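Local coordinates for protein tryptophan synthase alpha chain (Chlamydia trachomatis, PDB 6V82) that probably cleaves indoleglycerol phosphate to indole and glyceraldehyde 3-phosphate, as the alpha subunit of tryptophan synthase, in the last step of tryptophan biosynthesis, at residues A[15-19]-A[229-233]; A[120-126]-A[137-141]. One frame throughout, in Å; residues are numbered along the deposited sequence.

Contact 1 (A[15-19]-A[229-233]); sequences IGYLT and AFVHQ
Tyr17 and Val231 meet where the first strand of the TIM barrel, 13-19, is covered at its C-terminal end by the short helix 229-236 that follows the last strand, 223-226. Val231 sends its CG2 methyl to the edge of the Tyr17 ring, close to the ring plane, 3.6 Å from CD2. CG1 takes the position anti to the backbone N (chi1 166°), which leaves CG2 beside that nitrogen and turned to the strand; the same methyl lies 4.4 Å from Leu18 CA. Phe230, one residue back, starts toward the strand and lays a ring edge against the backbone: CE2 is 3.8 Å from Gly16 CA, and Tyr17 O lies near the same ring plane. The absence of a side chain at Gly16 lets the ring come this near. Leu18 reaches back with CD2, 4.3 Å from Phe230 CB, while helices 25-37 and 241-250 enclose the phenyl group further out. Between the two backbones sits a water. It donates to Tyr17 O at 3.0 Å and accepts from Val231 N at 2.7 Å, joining a strand carbonyl to a helix N-H that has no direct bond across the gap. The Tyr17 side chain also packs on Glu44, a predicted proton acceptor of the active site, so the contact borders the catalytic end of the barrel. His63 binds the Tyr17 hydroxyl and Ser62 binds Thr19 OG1, while Tyr17 OH and Thr19 OG1 share a hydrogen bond of 3.0 Å.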
ATOM      1  N   ILE A  15      22.081 -50.887   1.294  1.00 36.64           N
ATOM      2  CA  ILE A  15      22.612 -49.724   0.584  1.00 33.02           C
ATOM      3  C   ILE A  15      22.812 -48.595   1.586  1.00 33.68           C
ATOM      4  O   ILE A  15      21.910 -48.289   2.381  1.00 37.73           O
ATOM      5  CB  ILE A  15      21.676 -49.281  -0.553  1.00 29.23           C
ATOM      6  CG1 ILE A  15      21.353 -50.453  -1.487  1.00 30.42           C
ATOM      7  CG2 ILE A  15      22.282 -48.110  -1.312  1.00 27.56           C
ATOM      8  CD1 ILE A  15      20.246 -50.153  -2.494  1.00 27.92           C
ATOM      9  N   GLY A  16      23.993 -47.984   1.559  1.00 31.22           N
ATOM     10  CA  GLY A  16      24.299 -46.881   2.447  1.00 31.09           C
ATOM     11  C   GLY A  16      24.573 -45.598   1.690  1.00 31.75           C
ATOM     12  O   GLY A  16      25.372 -45.588   0.746  1.00 27.95           O
ATOM     13  N   TYR A  17      23.905 -44.515   2.086  1.00 33.51           N
ATOM     14  CA  TYR A  17      24.067 -43.221   1.437  1.00 30.34           C
ATOM     15  C   TYR A  17      25.127 -42.384   2.137  1.00 27.71           C
ATOM     16  O   TYR A  17      25.167 -42.319   3.369  1.00 32.32           O
ATOM     17  CB  TYR A  17      22.757 -42.430   1.432  1.00 25.43           C
ATOM     18  CG  TYR A  17      22.950 -41.054   0.843  1.00 29.90           C
ATOM     19  CD1 TYR A  17      22.951 -40.866  -0.532  1.00 31.69           C
ATOM     20  CD2 TYR A  17      23.166 -39.945   1.659  1.00 29.00           C
ATOM     21  CE1 TYR A  17      23.146 -39.612  -1.075  1.00 34.33           C
ATOM     22  CE2 TYR A  17      23.359 -38.695   1.126  1.00 26.59           C
ATOM     23  CZ  TYR A  17      23.353 -38.528  -0.240  1.00 33.66           C
ATOM     24  OH  TYR A  17      23.557 -37.273  -0.782  1.00 34.72           O
ATOM     25  N   LEU A  18      25.958 -41.721   1.337  1.00 21.08           N
ATOM     26  CA  LEU A  18      26.849 -40.665   1.803  1.00 30.11           C
ATOM     27  C   LEU A  18      26.860 -39.531   0.789  1.00 32.55           C
ATOM     28  O   LEU A  18      26.801 -39.762  -0.423  1.00 33.97           O
ATOM     29  CB  LEU A  18      28.294 -41.139   1.986  1.00 31.78           C
ATOM     30  CG  LEU A  18      28.634 -42.053   3.144  1.00 37.99           C
ATOM     31  CD1 LEU A  18      30.115 -42.429   3.055  1.00 38.80           C
ATOM     32  CD2 LEU A  18      28.315 -41.367   4.454  1.00 41.52           C
ATOM     33  N   THR A  19      26.982 -38.303   1.286  1.00 30.84           N
ATOM     34  CA  THR A  19      27.161 -37.144   0.418  1.00 26.96           C
ATOM     35  C   THR A  19      28.644 -36.981   0.095  1.00 27.80           C
ATOM     36  O   THR A  19      29.453 -36.687   0.982  1.00 25.17           O
ATOM     37  CB  THR A  19      26.625 -35.880   1.072  1.00 31.86           C
ATOM     38  OG1 THR A  19      25.223 -36.030   1.346  1.00 33.21           O
ATOM     39  CG2 THR A  19      26.851 -34.693   0.146  1.00 28.43           C
ATOM     40  N   ALA A 229      20.542 -42.047   8.140  1.00 39.50           N
ATOM     41  CA  ALA A 229      21.169 -42.313   9.436  1.00 39.94           C
ATOM     42  C   ALA A 229      22.669 -42.029   9.418  1.00 42.96           C
ATOM     43  O   ALA A 229      23.191 -41.390  10.339  1.00 42.06           O
ATOM     44  CB  ALA A 229      20.895 -43.754   9.874  1.00 37.10           C
ATOM     45  N   PHE A 230      23.372 -42.482   8.370  1.00 43.42           N
ATOM     46  CA  PHE A 230      24.819 -42.289   8.286  1.00 38.05           C
ATOM     47  C   PHE A 230      25.175 -40.808   8.211  1.00 38.26           C
ATOM     48  O   PHE A 230      26.050 -40.331   8.944  1.00 40.90           O
ATOM     49  CB  PHE A 230      25.379 -43.039   7.075  1.00 38.33           C
ATOM     50  CG  PHE A 230      25.256 -44.541   7.176  1.00 40.11           C
ATOM     51  CD1 PHE A 230      25.561 -45.198   8.358  1.00 41.14           C
ATOM     52  CD2 PHE A 230      24.829 -45.292   6.089  1.00 34.68           C
ATOM     53  CE1 PHE A 230      25.446 -46.582   8.451  1.00 41.23           C
ATOM     54  CE2 PHE A 230      24.712 -46.673   6.177  1.00 34.58           C
ATOM     55  CZ  PHE A 230      25.019 -47.318   7.362  1.00 38.33           C
ATOM     56  N   VAL A 231      24.508 -40.064   7.323  1.00 36.95           N
ATOM     57  CA  VAL A 231      24.757 -38.627   7.212  1.00 45.34           C
ATOM     58  C   VAL A 231      24.510 -37.946   8.552  1.00 46.80           C
ATOM     59  O   VAL A 231      25.329 -37.154   9.036  1.00 45.56           O
ATOM     60  CB  VAL A 231      23.884 -38.016   6.098  1.00 44.54           C
ATOM     61  CG1 VAL A 231      23.858 -36.490   6.195  1.00 42.41           C
ATOM     62  CG2 VAL A 231      24.384 -38.458   4.736  1.00 40.69           C
ATOM     63  N   HIS A 232      23.380 -38.261   9.178  1.00 48.08           N
ATOM     64  CA  HIS A 232      23.054 -37.647  10.458  1.00 50.89           C
ATOM     65  C   HIS A 232      24.116 -37.963  11.505  1.00 50.04           C
ATOM     66  O   HIS A 232      24.465 -37.107  12.326  1.00 51.33           O
ATOM     67  CB  HIS A 232      21.680 -38.122  10.916  1.00 44.03           C
ATOM     68  CG  HIS A 232      21.307 -37.653  12.281  1.00 50.32           C
ATOM     69  ND1 HIS A 232      20.670 -36.452  12.504  1.00 52.50           N
ATOM     70  CD2 HIS A 232      21.487 -38.218  13.497  1.00 51.84           C
ATOM     71  CE1 HIS A 232      20.467 -36.299  13.800  1.00 53.79           C
ATOM     72  NE2 HIS A 232      20.955 -37.357  14.425  1.00 55.15           N
ATOM     73  N   GLN A 233      24.657 -39.182  11.475  1.00 49.86           N
ATOM     74  CA  GLN A 233      25.676 -39.560  12.446  1.00 48.16           C
ATOM     75  C   GLN A 233      26.955 -38.741  12.271  1.00 47.79           C
ATOM     76  O   GLN A 233      27.609 -38.407  13.266  1.00 50.38           O
ATOM     77  CB  GLN A 233      25.959 -41.065  12.346  1.00 42.03           C
ATOM     78  CG  GLN A 233      27.085 -41.572  13.239  1.00 45.62           C
ATOM     79  CD  GLN A 233      26.927 -41.161  14.704  1.00 54.70           C
ATOM     80  OE1 GLN A 233      25.814 -40.991  15.202  1.00 55.72           O
ATOM     81  NE2 GLN A 233      28.051 -40.998  15.397  1.00 58.23           N
TER
HETATM   82  O   HOH W   1      23.146 -41.507   5.433  1.00 22.31           O

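Contact 2 (A[120-126]-A[137-141]); sequences VCVIDLP and FFEDL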
ATOM      1  N   VAL A 120      24.167 -45.107 -12.063  1.00 23.37           N
ATOM      2  CA  VAL A 120      23.815 -43.703 -11.923  1.00 24.04           C
ATOM      3  C   VAL A 120      22.318 -43.616 -11.698  1.00 23.25           C
ATOM      4  O   VAL A 120      21.530 -44.183 -12.464  1.00 30.46           O
ATOM      5  CB  VAL A 120      24.248 -42.871 -13.146  1.00 24.72           C
ATOM      6  CG1 VAL A 120      23.691 -41.467 -13.046  1.00 25.88           C
ATOM      7  CG2 VAL A 120      25.787 -42.826 -13.236  1.00 23.32           C
ATOM      8  N   CYS A 121      21.931 -42.947 -10.625  1.00 19.30           N
ATOM      9  CA  CYS A 121      20.532 -42.701 -10.296  1.00 25.90           C
ATOM     10  C   CYS A 121      20.279 -41.198 -10.396  1.00 24.76           C
ATOM     11  O   CYS A 121      20.874 -40.409  -9.649  1.00 19.07           O
ATOM     12  CB  CYS A 121      20.209 -43.221  -8.896  1.00 26.98           C
ATOM     13  SG  CYS A 121      18.481 -43.011  -8.414  1.00 34.21           S
ATOM     14  N   VAL A 122      19.439 -40.794 -11.341  1.00 23.07           N
ATOM     15  CA  VAL A 122      19.140 -39.384 -11.542  1.00 28.41           C
ATOM     16  C   VAL A 122      17.707 -39.154 -11.075  1.00 28.81           C
ATOM     17  O   VAL A 122      16.748 -39.592 -11.732  1.00 27.78           O
ATOM     18  CB  VAL A 122      19.350 -38.949 -12.995  1.00 26.52           C
ATOM     19  CG1 VAL A 122      19.255 -37.436 -13.090  1.00 29.10           C
ATOM     20  CG2 VAL A 122      20.708 -39.389 -13.457  1.00 23.88           C
ATOM     21  N   ILE A 123      17.572 -38.454  -9.938  1.00 28.37           N
ATOM     22  CA  ILE A 123      16.308 -38.446  -9.196  1.00 29.19           C
ATOM     23  C   ILE A 123      15.254 -37.589  -9.889  1.00 29.48           C
ATOM     24  O   ILE A 123      14.052 -37.837  -9.734  1.00 30.26           O
ATOM     25  CB  ILE A 123      16.540 -37.994  -7.739  1.00 27.65           C
ATOM     26  CG1 ILE A 123      15.296 -38.257  -6.885  1.00 31.07           C
ATOM     27  CG2 ILE A 123      16.913 -36.529  -7.674  1.00 27.28           C
ATOM     28  CD1 ILE A 123      15.013 -39.728  -6.645  1.00 33.43           C
ATOM     29  N   ASP A 124      15.667 -36.592 -10.679  1.00 29.19           N
ATOM     30  CA  ASP A 124      14.730 -35.705 -11.363  1.00 31.43           C
ATOM     31  C   ASP A 124      14.766 -35.866 -12.880  1.00 29.31           C
ATOM     32  O   ASP A 124      14.333 -34.958 -13.600  1.00 26.37           O
ATOM     33  CB  ASP A 124      14.984 -34.238 -10.981  1.00 28.76           C
ATOM     34  CG  ASP A 124      16.390 -33.765 -11.345  1.00 38.36           C
ATOM     35  OD1 ASP A 124      17.314 -34.618 -11.439  1.00 36.88           O
ATOM     36  OD2 ASP A 124      16.569 -32.541 -11.543  1.00 25.17           O
ATOM     37  N   LEU A 125      15.261 -36.999 -13.387  1.00 29.63           N
ATOM     38  CA  LEU A 125      15.191 -37.314 -14.816  1.00 33.33           C
ATOM     39  C   LEU A 125      14.353 -38.568 -15.004  1.00 33.91           C
ATOM     40  O   LEU A 125      14.885 -39.687 -14.979  1.00 41.49           O
ATOM     41  CB  LEU A 125      16.579 -37.505 -15.420  1.00 33.78           C
ATOM     42  CG  LEU A 125      16.590 -37.755 -16.933  1.00 32.06           C
ATOM     43  CD1 LEU A 125      16.098 -36.540 -17.696  1.00 27.47           C
ATOM     44  CD2 LEU A 125      17.974 -38.159 -17.393  1.00 30.73           C
ATOM     45  N   PRO A 126      13.044 -38.438 -15.190  1.00 32.73           N
ATOM     46  CA  PRO A 126      12.217 -39.629 -15.421  1.00 31.54           C
ATOM     47  C   PRO A 126      12.430 -40.213 -16.815  1.00 32.30           C
ATOM     48  O   PRO A 126      12.784 -39.510 -17.767  1.00 37.21           O
ATOM     49  CB  PRO A 126      10.785 -39.102 -15.247  1.00 33.33           C
ATOM     50  CG  PRO A 126      10.881 -37.651 -15.569  1.00 33.22           C
ATOM     51  CD  PRO A 126      12.237 -37.206 -15.095  1.00 30.01           C
ATOM     52  N   PHE A 137      20.397 -38.883 -22.161  1.00 36.95           N
ATOM     53  CA  PHE A 137      21.305 -39.196 -21.065  1.00 31.15           C
ATOM     54  C   PHE A 137      21.293 -40.685 -20.722  1.00 33.99           C
ATOM     55  O   PHE A 137      22.349 -41.263 -20.435  1.00 35.80           O
ATOM     56  CB  PHE A 137      20.975 -38.359 -19.838  1.00 29.74           C
ATOM     57  CG  PHE A 137      21.993 -38.489 -18.750  1.00 32.04           C
ATOM     58  CD1 PHE A 137      23.218 -37.826 -18.848  1.00 32.98           C
ATOM     59  CD2 PHE A 137      21.749 -39.299 -17.649  1.00 24.87           C
ATOM     60  CE1 PHE A 137      24.175 -37.952 -17.848  1.00 33.14           C
ATOM     61  CE2 PHE A 137      22.700 -39.443 -16.647  1.00 32.00           C
ATOM     62  CZ  PHE A 137      23.915 -38.766 -16.742  1.00 32.30           C
ATOM     63  N   PHE A 138      20.122 -41.327 -20.730  1.00 32.29           N
ATOM     64  CA  PHE A 138      20.103 -42.759 -20.436  1.00 37.96           C
ATOM     65  C   PHE A 138      20.812 -43.536 -21.536  1.00 39.88           C
ATOM     66  O   PHE A 138      21.494 -44.532 -21.267  1.00 35.21           O
ATOM     67  CB  PHE A 138      18.671 -43.273 -20.262  1.00 38.35           C
ATOM     68  CG  PHE A 138      18.003 -42.802 -19.006  1.00 40.96           C
ATOM     69  CD1 PHE A 138      18.722 -42.656 -17.835  1.00 39.95           C
ATOM     70  CD2 PHE A 138      16.651 -42.488 -19.002  1.00 45.06           C
ATOM     71  CE1 PHE A 138      18.102 -42.215 -16.684  1.00 37.51           C
ATOM     72  CE2 PHE A 138      16.030 -42.050 -17.855  1.00 40.95           C
ATOM     73  CZ  PHE A 138      16.759 -41.913 -16.695  1.00 37.24           C
ATOM     74  N   GLU A 139      20.657 -43.092 -22.782  1.00 45.56           N
ATOM     75  CA  GLU A 139      21.431 -43.674 -23.868  1.00 48.05           C
ATOM     76  C   GLU A 139      22.921 -43.523 -23.593  1.00 45.64           C
ATOM     77  O   GLU A 139      23.686 -44.488 -23.702  1.00 45.27           O
ATOM     78  CB  GLU A 139      21.040 -43.014 -25.189  1.00 56.58           C
ATOM     79  CG  GLU A 139      20.841 -43.990 -26.330  1.00 73.08           C
ATOM     80  CD  GLU A 139      19.627 -44.884 -26.139  1.00 81.48           C
ATOM     81  OE1 GLU A 139      18.505 -44.345 -25.985  1.00 82.41           O
ATOM     82  OE2 GLU A 139      19.801 -46.125 -26.147  1.00 82.71           O
ATOM     83  N   ASP A 140      23.337 -42.321 -23.179  1.00 48.64           N
ATOM     84  CA  ASP A 140      24.744 -42.060 -22.882  1.00 47.89           C
ATOM     85  C   ASP A 140      25.268 -42.979 -21.782  1.00 42.49           C
ATOM     86  O   ASP A 140      26.412 -43.447 -21.854  1.00 43.55           O
ATOM     87  CB  ASP A 140      24.936 -40.592 -22.490  1.00 50.27           C
ATOM     88  CG  ASP A 140      24.917 -39.635 -23.697  1.00 59.31           C
ATOM     89  OD1 ASP A 140      24.604 -40.071 -24.827  1.00 60.78           O
ATOM     90  OD2 ASP A 140      25.218 -38.432 -23.506  1.00 62.15           O
ATOM     91  N   LEU A 141      24.451 -43.245 -20.753  1.00 36.47           N
ATOM     92  CA  LEU A 141      24.852 -44.167 -19.690  1.00 33.91           C
ATOM     93  C   LEU A 141      25.089 -45.563 -20.245  1.00 38.25           C
ATOM     94  O   LEU A 141      26.119 -46.193 -19.964  1.00 34.94           O
ATOM     95  CB  LEU A 141      23.787 -44.229 -18.595  1.00 26.80           C
ATOM     96  CG  LEU A 141      23.645 -43.064 -17.620  1.00 31.70           C
ATOM     97  CD1 LEU A 141      22.663 -43.446 -16.516  1.00 32.99           C
ATOM     98  CD2 LEU A 141      24.981 -42.682 -17.028  1.00 22.61           C
TER
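The beta-alpha-beta unit of strand 119-122, helix 136-144 and strand 147-153 belongs to the TIM barrel, and this contact packs its helix against the outer side of strand 119-122 and the loop after it, with helix segment 137-141 nearly antiparallel to strand segment 120-122 (172°). Three side chains of 120-126, those of Val120, Val122 and Leu125, point to the helix and meet Phe137, Phe138 and Leu141 without any hydrogen bond between the segments. At the start of the strand segment the branched ends of Val120 and Leu141 cross at an angle: Val120 CB lies 3.8 Å from Leu141 CD1, and Val120 CG2 is close to Leu141 CD2. Phe137 extends from the helix with CG anti to the backbone N (chi1 -172°), which brings its CE2 corner up to the neighbouring methyls of the two valines. Val120 CG1 comes to the ring edge near its plane at 4.2 Å from CE2, whereas Val122 CG2 approaches the same atom obliquely at 3.8 Å. Tyr98 meets the Phe137 ring edge-to-face, and Leu101 and Leu109 also touch it, placing this aromatic in the layer between strand and helices. The type I turn from Val122 to Leu125 redirects the chain and brings Leu125 back toward the helix, where its CD2 methyl serves both phenylalanines. It touches Phe137 CB at 3.9 Å and stands over one face of the Phe138 ring in a CH-pi contact, 4.3 Å from the centroid and 21° off the normal. An aromatic side chain of another protein chain packs on Leu125 as well. The tip of Phe138 ends beside the loop backbone, its CZ 3.4 Å from Leu125 O.

Both contacts join a helix to the same parallel sheet of the TIM barrel, on opposite sides of the chain's centre, with their own centres about 22 Å apart and their nearest atoms about 9 Å apart. Strands 42-46 and 92-96 lie between strands 13-19 and 119-122. Along the chain, both segments of contact 2 fall between those of contact 1. Contact 2 is local, within one beta-alpha-beta unit and only 11 residues apart; contact 1 spans 210 residues and brings the helix after the eighth strand onto the first, where barrel closure joins the two ends of the fold. Contact 1 borders the predicted active site, whereas contact 2 reaches another protein chain.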